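Local coordinates for protein endo-1,4-b-d-mannanase (Trichoderma reesei, PDB 1QNR) that catalyses the internal cleavage of beta-1,4-linked mannose chains in mannans, as a family 5 glycoside hydrolase, at residues H198-G203 against K233-G238; C26-F31 against D39-H44; N59-Q64 against F72-A77. All coordinates share one frame; numbering follows the deposited sequence.

Contact 1: H198-G203 against K233-G238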
loop_
_atom_site.group_PDB
_atom_site.type_symbol
_atom_site.label_atom_id
_atom_site.label_comp_id
_atom_site.label_asym_id
_atom_site.label_seq_id
_atom_site.Cartn_x
_atom_site.Cartn_y
_atom_site.Cartn_z
ATOM N N HIS A 198 -8.640 -10.358 9.280
ATOM C CA HIS A 198 -7.488 -9.801 8.491
ATOM C C HIS A 198 -6.558 -8.882 9.250
ATOM O O HIS A 198 -6.929 -8.220 10.257
ATOM C CB HIS A 198 -8.063 -9.001 7.278
ATOM C CG HIS A 198 -8.774 -9.887 6.271
ATOM N ND1 HIS A 198 -10.134 -9.722 5.950
ATOM C CD2 HIS A 198 -8.262 -10.910 5.506
ATOM C CE1 HIS A 198 -10.380 -10.659 5.000
ATOM N NE2 HIS A 198 -9.300 -11.425 4.752
ATOM N N LEU A 199 -5.280 -8.917 8.803
ATOM C CA LEU A 199 -4.264 -8.004 9.303
ATOM C C LEU A 199 -4.540 -6.535 8.931
ATOM O O LEU A 199 -5.264 -6.256 7.951
ATOM C CB LEU A 199 -2.916 -8.393 8.644
ATOM C CG LEU A 199 -2.447 -9.834 8.946
ATOM C CD1 LEU A 199 -1.153 -10.173 8.132
ATOM C CD2 LEU A 199 -2.225 -10.069 10.457
ATOM N N VAL A 200 -4.048 -5.579 9.730
ATOM C CA VAL A 200 -4.183 -4.142 9.509
ATOM C C VAL A 200 -2.790 -3.491 9.643
ATOM O O VAL A 200 -1.982 -3.816 10.508
ATOM C CB VAL A 200 -5.160 -3.519 10.503
ATOM C CG1 VAL A 200 -5.415 -2.008 10.301
ATOM C CG2 VAL A 200 -6.549 -4.215 10.458
ATOM N N THR A 201 -2.527 -2.474 8.761
ATOM C CA THR A 201 -1.240 -1.772 8.783
ATOM C C THR A 201 -1.475 -0.281 8.442
ATOM O O THR A 201 -2.559 0.100 7.948
ATOM C CB THR A 201 -0.217 -2.418 7.809
ATOM O OG1 THR A 201 1.116 -1.876 8.049
ATOM C CG2 THR A 201 -0.628 -2.183 6.373
ATOM N N LEU A 202 -0.507 0.599 8.720
ATOM C CA LEU A 202 -0.693 2.032 8.549
ATOM C C LEU A 202 -0.496 2.510 7.083
ATOM O O LEU A 202 -1.351 3.340 6.668
ATOM C CB LEU A 202 0.315 2.763 9.492
ATOM C CG LEU A 202 0.289 4.315 9.467
ATOM C CD1 LEU A 202 -1.102 4.903 9.684
ATOM C CD2 LEU A 202 1.265 4.880 10.543
ATOM N N GLY A 203 0.521 2.026 6.353
ATOM C CA GLY A 203 0.771 2.562 5.012
ATOM C C GLY A 203 1.750 3.741 4.954
ATOM O O GLY A 203 1.871 4.347 3.902
ATOM N N LYS A 233 -1.130 -1.550 19.263
ATOM C CA LYS A 233 -1.496 -2.948 19.350
ATOM C C LYS A 233 -2.354 -3.453 18.207
ATOM O O LYS A 233 -2.221 -4.630 17.817
ATOM C CB LYS A 233 -2.309 -3.182 20.671
ATOM C CG LYS A 233 -1.685 -2.757 21.971
ATOM C CD LYS A 233 -2.482 -3.489 23.071
ATOM C CE LYS A 233 -3.994 -3.342 23.066
ATOM N NZ LYS A 233 -4.442 -3.729 24.484
ATOM N N SER A 234 -3.190 -2.535 17.654
ATOM C CA SER A 234 -4.114 -2.892 16.567
ATOM C C SER A 234 -3.474 -2.714 15.192
ATOM O O SER A 234 -4.230 -2.825 14.178
ATOM C CB SER A 234 -5.395 -2.102 16.773
ATOM O OG SER A 234 -5.128 -0.739 17.104
ATOM N N LEU A 235 -2.163 -2.456 15.088
ATOM C CA LEU A 235 -1.425 -2.558 13.785
ATOM C C LEU A 235 -0.594 -3.820 13.908
ATOM O O LEU A 235 0.201 -4.032 14.849
ATOM C CB LEU A 235 -0.550 -1.307 13.513
ATOM C CG LEU A 235 -1.337 -0.006 13.380
ATOM C CD1 LEU A 235 -0.352 1.179 13.217
ATOM C CD2 LEU A 235 -2.309 0.027 12.199
ATOM N N ASP A 236 -0.629 -4.715 12.908
ATOM C CA ASP A 236 -0.008 -6.030 12.991
ATOM C C ASP A 236 1.410 -6.106 12.462
ATOM O O ASP A 236 2.186 -6.982 12.800
ATOM C CB ASP A 236 -0.922 -7.081 12.245
ATOM C CG ASP A 236 -2.263 -7.190 12.881
ATOM O OD1 ASP A 236 -2.323 -7.589 14.078
ATOM O OD2 ASP A 236 -3.290 -6.845 12.272
ATOM N N PHE A 237 1.787 -5.161 11.572
ATOM C CA PHE A 237 3.149 -5.135 10.989
ATOM C C PHE A 237 3.478 -3.714 10.536
ATOM O O PHE A 237 2.535 -2.921 10.364
ATOM C CB PHE A 237 3.306 -6.158 9.813
ATOM C CG PHE A 237 2.378 -5.898 8.647
ATOM C CD1 PHE A 237 2.848 -5.136 7.569
ATOM C CD2 PHE A 237 1.134 -6.521 8.557
ATOM C CE1 PHE A 237 2.036 -4.941 6.420
ATOM C CE2 PHE A 237 0.321 -6.353 7.420
ATOM C CZ PHE A 237 0.773 -5.572 6.342
ATOM N N GLY A 238 4.772 -3.422 10.323
ATOM C CA GLY A 238 5.191 -2.084 9.900
ATOM C C GLY A 238 5.367 -2.001 8.377
ATOM O O GLY A 238 5.648 -3.040 7.715
HETATM O O HOH W 1 1.791 -0.104 10.530
#
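V200 and D236 are joined by two hydrogen bonds that use different parts of the aspartate. V200 N donates to D236 OD2 at 2.9 Å, reaching the anti lone pair of that oxygen. The return bond, D236 N to V200 O, is also 2.9 Å long and almost straight, at 174°. In D236, chi1 of -62° sets CG beside the backbone N, and one residue of the strand, V200, is met by both the main chain and the side chain of the aspartate.

One residue on, T201 meets F237 in two ways. Its CB lies over one face of the F237 ring, 3.8 Å from the centroid and displaced toward the rim, as a CH-pi contact. Its OG1 donates to F237 O at 2.9 Å from above the carbonyl plane. L199 CB closes on the edge of the same ring, 4.0 Å from CE2 of F237.

The clan fold is a TIM barrel, and this contact sets strand 199-201 beside the loop entering strand 238-242. The end-to-end directions of the touching parts differ by 62°, and the direct hydrogen bonds between them are local, at V200 and T201. Water 1 takes the N-H of L202 and donates to F237 O, giving that oxygen a second donor. The two methyls of L235 divide: CD2 packs near V200 CG1, and CD1 lies 4.1 Å from L202 CB. S234 O, 3.9 Å from V200 CB, is buried with no polar partner in the model.

Further out, K192 of helix 178-194 makes a salt bridge with D236 OD2, which probably offsets the carboxylate's charge, and also bonds H198 O. F12 meets the F237 ring edge-to-face, and I7 of strand 6-8 touches both L199 and D236.

Contact 2: C26-F31 against D39-H44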
loop_
_atom_site.group_PDB
_atom_site.type_symbol
_atom_site.label_atom_id
_atom_site.label_comp_id
_atom_site.label_asym_id
_atom_site.label_seq_id
_atom_site.Cartn_x
_atom_site.Cartn_y
_atom_site.Cartn_z
ATOM N N CYS A 26 0.440 -2.249 -7.944
ATOM C CA CYS A 26 -0.369 -2.054 -9.165
ATOM C C CYS A 26 -1.568 -1.201 -8.840
ATOM O O CYS A 26 -2.731 -1.648 -8.747
ATOM C CB CYS A 26 -0.780 -3.423 -9.738
ATOM S SG CYS A 26 -1.653 -3.198 -11.380
ATOM N N TYR A 27 -1.338 0.116 -8.567
ATOM C CA TYR A 27 -2.433 0.979 -8.094
ATOM C C TYR A 27 -3.588 0.961 -9.078
ATOM O O TYR A 27 -4.773 0.998 -8.654
ATOM C CB TYR A 27 -1.976 2.441 -7.775
ATOM C CG TYR A 27 -1.804 3.329 -9.003
ATOM C CD1 TYR A 27 -2.926 4.010 -9.536
ATOM C CD2 TYR A 27 -0.570 3.484 -9.597
ATOM C CE1 TYR A 27 -2.748 4.784 -10.699
ATOM C CE2 TYR A 27 -0.386 4.268 -10.738
ATOM C CZ TYR A 27 -1.502 4.911 -11.244
ATOM O OH TYR A 27 -1.344 5.723 -12.399
ATOM N N TRP A 28 -3.207 0.923 -10.356
ATOM C CA TRP A 28 -4.124 1.182 -11.476
ATOM C C TRP A 28 -4.962 -0.046 -11.820
ATOM O O TRP A 28 -6.003 0.039 -12.532
ATOM C CB TRP A 28 -3.264 1.643 -12.692
ATOM C CG TRP A 28 -2.056 0.781 -12.997
ATOM C CD1 TRP A 28 -0.763 1.051 -12.621
ATOM C CD2 TRP A 28 -1.996 -0.491 -13.731
ATOM N NE1 TRP A 28 0.086 -0.003 -13.046
ATOM C CE2 TRP A 28 -0.663 -0.937 -13.731
ATOM C CE3 TRP A 28 -2.972 -1.308 -14.388
ATOM C CZ2 TRP A 28 -0.194 -2.099 -14.385
ATOM C CZ3 TRP A 28 -2.512 -2.505 -14.992
ATOM C CH2 TRP A 28 -1.155 -2.869 -14.971
ATOM N N CYS A 29 -4.614 -1.205 -11.231
ATOM C CA CYS A 29 -5.404 -2.411 -11.479
ATOM C C CYS A 29 -6.868 -2.243 -11.046
ATOM O O CYS A 29 -7.856 -2.709 -11.654
ATOM C CB CYS A 29 -4.725 -3.570 -10.631
ATOM S SG CYS A 29 -3.256 -4.419 -11.447
ATOM N N SER A 30 -7.057 -1.441 -9.944
ATOM C CA SER A 30 -8.421 -1.193 -9.413
ATOM C C SER A 30 -9.345 -0.397 -10.316
ATOM O O SER A 30 -10.557 -0.380 -10.024
ATOM C CB SER A 30 -8.301 -0.276 -8.109
ATOM O OG SER A 30 -7.470 -1.031 -7.206
ATOM N N PHE A 31 -8.806 0.272 -11.352
ATOM C CA PHE A 31 -9.647 1.157 -12.178
ATOM C C PHE A 31 -9.799 0.592 -13.600
ATOM O O PHE A 31 -10.345 1.272 -14.483
ATOM C CB PHE A 31 -8.978 2.572 -12.216
ATOM C CG PHE A 31 -8.614 3.131 -10.846
ATOM C CD1 PHE A 31 -9.503 2.957 -9.763
ATOM C CD2 PHE A 31 -7.471 3.916 -10.697
ATOM C CE1 PHE A 31 -9.131 3.504 -8.494
ATOM C CE2 PHE A 31 -7.169 4.498 -9.476
ATOM C CZ PHE A 31 -7.961 4.250 -8.352
ATOM N N ASP A 39 -7.510 -9.908 -15.782
ATOM C CA ASP A 39 -7.095 -11.325 -15.784
ATOM C C ASP A 39 -5.731 -11.493 -16.444
ATOM O O ASP A 39 -4.878 -12.235 -15.921
ATOM C CB ASP A 39 -8.160 -12.169 -16.508
ATOM C CG ASP A 39 -9.420 -12.271 -15.577
ATOM O OD1 ASP A 39 -9.416 -12.305 -14.336
ATOM O OD2 ASP A 39 -10.456 -12.349 -16.131
ATOM N N SER A 40 -5.423 -10.740 -17.550
ATOM C CA SER A 40 -4.090 -10.955 -18.129
ATOM C C SER A 40 -2.995 -10.420 -17.214
ATOM O O SER A 40 -1.937 -11.043 -17.064
ATOM C CB SER A 40 -3.985 -10.376 -19.559
ATOM O OG SER A 40 -4.282 -8.990 -19.613
ATOM N N THR A 41 -3.222 -9.285 -16.567
ATOM C CA THR A 41 -2.212 -8.699 -15.677
ATOM C C THR A 41 -1.963 -9.622 -14.467
ATOM O O THR A 41 -0.802 -9.917 -14.103
ATOM C CB THR A 41 -2.710 -7.316 -15.204
ATOM O OG1 THR A 41 -2.925 -6.468 -16.377
ATOM C CG2 THR A 41 -1.667 -6.625 -14.293
ATOM N N PHE A 42 -3.054 -10.110 -13.826
ATOM C CA PHE A 42 -2.864 -11.021 -12.676
ATOM C C PHE A 42 -2.309 -12.363 -13.112
ATOM O O PHE A 42 -1.528 -12.988 -12.318
ATOM C CB PHE A 42 -4.181 -11.137 -11.877
ATOM C CG PHE A 42 -4.434 -9.997 -10.931
ATOM C CD1 PHE A 42 -3.688 -8.816 -10.887
ATOM C CD2 PHE A 42 -5.456 -10.154 -9.986
ATOM C CE1 PHE A 42 -3.931 -7.805 -9.918
ATOM C CE2 PHE A 42 -5.709 -9.168 -9.057
ATOM C CZ PHE A 42 -4.951 -7.985 -9.016
ATOM N N SER A 43 -2.605 -12.841 -14.324
ATOM C CA SER A 43 -1.939 -14.076 -14.799
ATOM C C SER A 43 -0.437 -13.884 -14.839
ATOM O O SER A 43 0.389 -14.700 -14.391
ATOM C CB SER A 43 -2.526 -14.497 -16.192
ATOM O OG SER A 43 -1.845 -15.707 -16.651
ATOM N N HIS A 44 0.067 -12.738 -15.341
ATOM C CA HIS A 44 1.512 -12.455 -15.458
ATOM C C HIS A 44 2.196 -12.285 -14.102
ATOM O O HIS A 44 3.318 -12.770 -13.875
ATOM C CB HIS A 44 1.683 -11.156 -16.281
ATOM C CG HIS A 44 1.131 -11.247 -17.662
ATOM N ND1 HIS A 44 0.870 -10.092 -18.371
ATOM C CD2 HIS A 44 0.792 -12.276 -18.507
ATOM C CE1 HIS A 44 0.353 -10.375 -19.568
ATOM N NE2 HIS A 44 0.296 -11.705 -19.685
#
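The C26-C29 disulfide lies over one face of the W28 indole and meets the F42 ring obliquely; T41 meets W28 as well. On that face of W28, C26 SG sits over the centre, 3.3 Å above the plane, with C29 SG on the same face but displaced toward the rim; Y27 CE2 lies in plane at the edge. W28 and T41 reach toward each other tip to tip, the ring atom CH2 of W28 lying 3.9 Å from T41 CG2. F42 brings its CE1 to 3.8 Å from C29 SG. This sulfur-aromatic contact is oblique, 67° off the ring normal.

The disulfide bond itself, C26 SG to C29 SG, is 2.0 Å long and spans a short turn in which C29 N bonds C26 O. That turn belongs to the loop from strand 21-25 to helix 35-47, the first beta-to-alpha connection of the TIM barrel, so the contact folds the loop back onto the helix it leads into.

T41 CG2 is anti to the backbone N and also touches C29 SG, at 3.9 Å; T41 OG1 turns instead to D37 O, one turn earlier in the helix. W28 is anchored by its NE1, bonded to W308 O. Beyond F42, the side chains of V95, S98 and H102 bring helix 90-102 against the ring.

Contact 3: N59-Q64 against F72-A77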
loop_
_atom_site.group_PDB
_atom_site.type_symbol
_atom_site.label_atom_id
_atom_site.label_comp_id
_atom_site.label_asym_id
_atom_site.label_seq_id
_atom_site.Cartn_x
_atom_site.Cartn_y
_atom_site.Cartn_z
ATOM N N ASN A 59 -11.081 6.201 -4.776
ATOM C CA ASN A 59 -11.098 7.047 -5.994
ATOM C C ASN A 59 -12.152 8.119 -5.692
ATOM O O ASN A 59 -13.379 7.976 -5.873
ATOM C CB ASN A 59 -11.440 6.185 -7.260
ATOM C CG ASN A 59 -11.233 6.976 -8.539
ATOM O OD1 ASN A 59 -11.470 8.186 -8.573
ATOM N ND2 ASN A 59 -10.809 6.345 -9.655
ATOM N N ASP A 60 -11.678 9.203 -5.059
ATOM C CA ASP A 60 -12.501 10.271 -4.489
ATOM C C ASP A 60 -12.618 11.467 -5.413
ATOM O O ASP A 60 -11.601 11.906 -5.996
ATOM C CB ASP A 60 -11.838 10.754 -3.157
ATOM C CG ASP A 60 -11.867 9.669 -2.092
ATOM O OD1 ASP A 60 -13.027 9.134 -1.868
ATOM O OD2 ASP A 60 -10.827 9.334 -1.436
ATOM N N VAL A 61 -13.831 11.977 -5.534
ATOM C CA VAL A 61 -14.134 13.142 -6.404
ATOM C C VAL A 61 -15.037 14.121 -5.632
ATOM O O VAL A 61 -15.680 13.756 -4.658
ATOM C CB VAL A 61 -14.857 12.708 -7.706
ATOM C CG1 VAL A 61 -14.021 11.738 -8.552
ATOM C CG2 VAL A 61 -16.255 12.127 -7.421
ATOM N N ASN A 62 -15.012 15.368 -6.103
ATOM C CA ASN A 62 -15.949 16.389 -5.554
ATOM C C ASN A 62 -17.079 16.669 -6.540
ATOM O O ASN A 62 -18.165 17.088 -6.119
ATOM C CB ASN A 62 -15.217 17.689 -5.221
ATOM C CG ASN A 62 -14.247 17.500 -4.069
ATOM O OD1 ASN A 62 -13.028 17.709 -4.227
ATOM N ND2 ASN A 62 -14.703 17.088 -2.880
ATOM N N THR A 63 -16.878 16.333 -7.827
ATOM C CA THR A 63 -17.971 16.480 -8.806
ATOM C C THR A 63 -18.016 15.105 -9.508
ATOM O O THR A 63 -16.930 14.617 -9.794
ATOM C CB THR A 63 -17.715 17.597 -9.811
ATOM O OG1 THR A 63 -16.754 17.180 -10.816
ATOM C CG2 THR A 63 -16.991 18.865 -9.349
ATOM N N GLN A 64 -19.161 14.603 -9.824
ATOM C CA GLN A 64 -19.183 13.307 -10.527
ATOM C C GLN A 64 -18.580 13.489 -11.924
ATOM O O GLN A 64 -18.877 14.500 -12.568
ATOM C CB GLN A 64 -20.585 12.819 -10.790
ATOM C CG GLN A 64 -21.244 12.100 -9.646
ATOM C CD GLN A 64 -22.388 11.274 -10.204
ATOM O OE1 GLN A 64 -22.287 10.635 -11.264
ATOM N NE2 GLN A 64 -23.446 11.317 -9.426
ATOM N N PHE A 72 -15.277 6.054 -6.866
ATOM C CA PHE A 72 -15.776 5.220 -5.761
ATOM C C PHE A 72 -16.559 6.100 -4.759
ATOM O O PHE A 72 -17.445 5.538 -4.085
ATOM C CB PHE A 72 -14.630 4.508 -5.059
ATOM C CG PHE A 72 -13.860 3.455 -5.899
ATOM C CD1 PHE A 72 -14.363 2.963 -7.108
ATOM C CD2 PHE A 72 -12.650 2.954 -5.433
ATOM C CE1 PHE A 72 -13.619 2.002 -7.832
ATOM C CE2 PHE A 72 -11.903 1.999 -6.138
ATOM C CZ PHE A 72 -12.423 1.534 -7.341
ATOM N N GLN A 73 -16.249 7.379 -4.587
ATOM C CA GLN A 73 -16.957 8.208 -3.580
ATOM C C GLN A 73 -16.960 9.673 -4.038
ATOM O O GLN A 73 -15.894 10.170 -4.490
ATOM C CB GLN A 73 -16.192 8.031 -2.228
ATOM C CG GLN A 73 -16.826 8.880 -1.093
ATOM C CD GLN A 73 -16.208 8.635 0.249
ATOM O OE1 GLN A 73 -16.859 8.466 1.306
ATOM N NE2 GLN A 73 -14.839 8.652 0.381
ATOM N N LYS A 74 -18.138 10.339 -3.857
ATOM C CA LYS A 74 -18.250 11.789 -4.135
ATOM C C LYS A 74 -18.404 12.471 -2.776
ATOM O O LYS A 74 -19.300 12.119 -1.986
ATOM C CB LYS A 74 -19.488 12.032 -5.018
ATOM C CG LYS A 74 -19.710 13.573 -5.125
ATOM C CD LYS A 74 -20.911 13.933 -6.011
ATOM C CE LYS A 74 -21.223 15.426 -5.805
ATOM N NZ LYS A 74 -22.540 15.822 -6.427
ATOM N N LEU A 75 -17.505 13.401 -2.486
ATOM C CA LEU A 75 -17.436 14.118 -1.215
ATOM C C LEU A 75 -18.064 15.497 -1.365
ATOM O O LEU A 75 -17.586 16.261 -2.181
ATOM C CB LEU A 75 -15.969 14.206 -0.732
ATOM C CG LEU A 75 -15.401 12.780 -0.428
ATOM C CD1 LEU A 75 -13.908 12.839 -0.276
ATOM C CD2 LEU A 75 -16.099 12.187 0.804
ATOM N N SER A 76 -19.102 15.766 -0.572
ATOM C CA SER A 76 -19.806 17.074 -0.676
ATOM C C SER A 76 -20.260 17.473 0.740
ATOM O O SER A 76 -20.809 16.668 1.519
ATOM C CB SER A 76 -21.064 16.753 -1.552
ATOM O OG SER A 76 -22.007 17.768 -1.450
ATOM N N ALA A 77 -20.304 18.822 0.909
ATOM C CA ALA A 77 -20.811 19.401 2.162
ATOM C C ALA A 77 -22.299 19.121 2.368
ATOM O O ALA A 77 -22.731 19.213 3.534
ATOM C CB ALA A 77 -20.728 20.939 1.987
HETATM O O HOH W 2 -18.671 18.560 -3.637
#
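N59-Q64 and F72-A77 pair in parallel, D60 with Q73 and V61 with K74, as part of a small three-stranded mixed sheet completed by strand 81-82. N59 O accepts two backbone donors: F72 N at 2.9 Å, on a lone pair in the carbonyl plane, and Q73 N at 3.2 Å, tilted from it. V61 is served at both polar atoms, its N giving to Q73 O and its O taking the N-H of L75 at 2.9 Å.

On the face carrying D60 and Q73, the two side chains run side by side. Q73 NE2 donates to D60 OD1 at 2.9 Å, nearly straight at 174°; the oxygen lies in the amide plane of Q73, while the N-H meets it on the syn side, 32° out of the carboxylate plane. The extended Q73 chain also bonds Y123 OH through NE2 and Q143 NE2 through OE1, so both polar atoms of its amide have partners. An alanine at D60 would probably leave that N-H of Q73 without its acceptor, though the bonds to Y123 and Q143 could remain.

At the sheet's end, N62 ND2 donates to L75 O at 3.1 Å and also to A122 O, while N62 OD1 takes the amide of N125 in helix 119-127. N59 CB lies over one face of the F72 ring, 4.1 Å from its centroid. Water 2 donates both to L75 O and, at 2.9 Å, to N62 O.

Contacts 1 and 2 are both buried, yet they lie on opposite sides of the chain's centre, about 24 Å apart between centres. Contact 3 is only partly buried and lies farther out, about 21 Å from the centre of the chain. Contact 1 joins a barrel strand to the approach of another through backbone bonds, a partly exposed carboxylate and a threonine set on a phenyl face; contact 2 joins a loop to its following helix through sulfur, methyl and rings; contact 3 is a short parallel strand pair with amide and water bonds. No element is shared, but contacts 2 and 3 adjoin: F31 CE1 packs 3.5 Å from N59 ND2, and F31 also meets F72. Contact 1 touches neither.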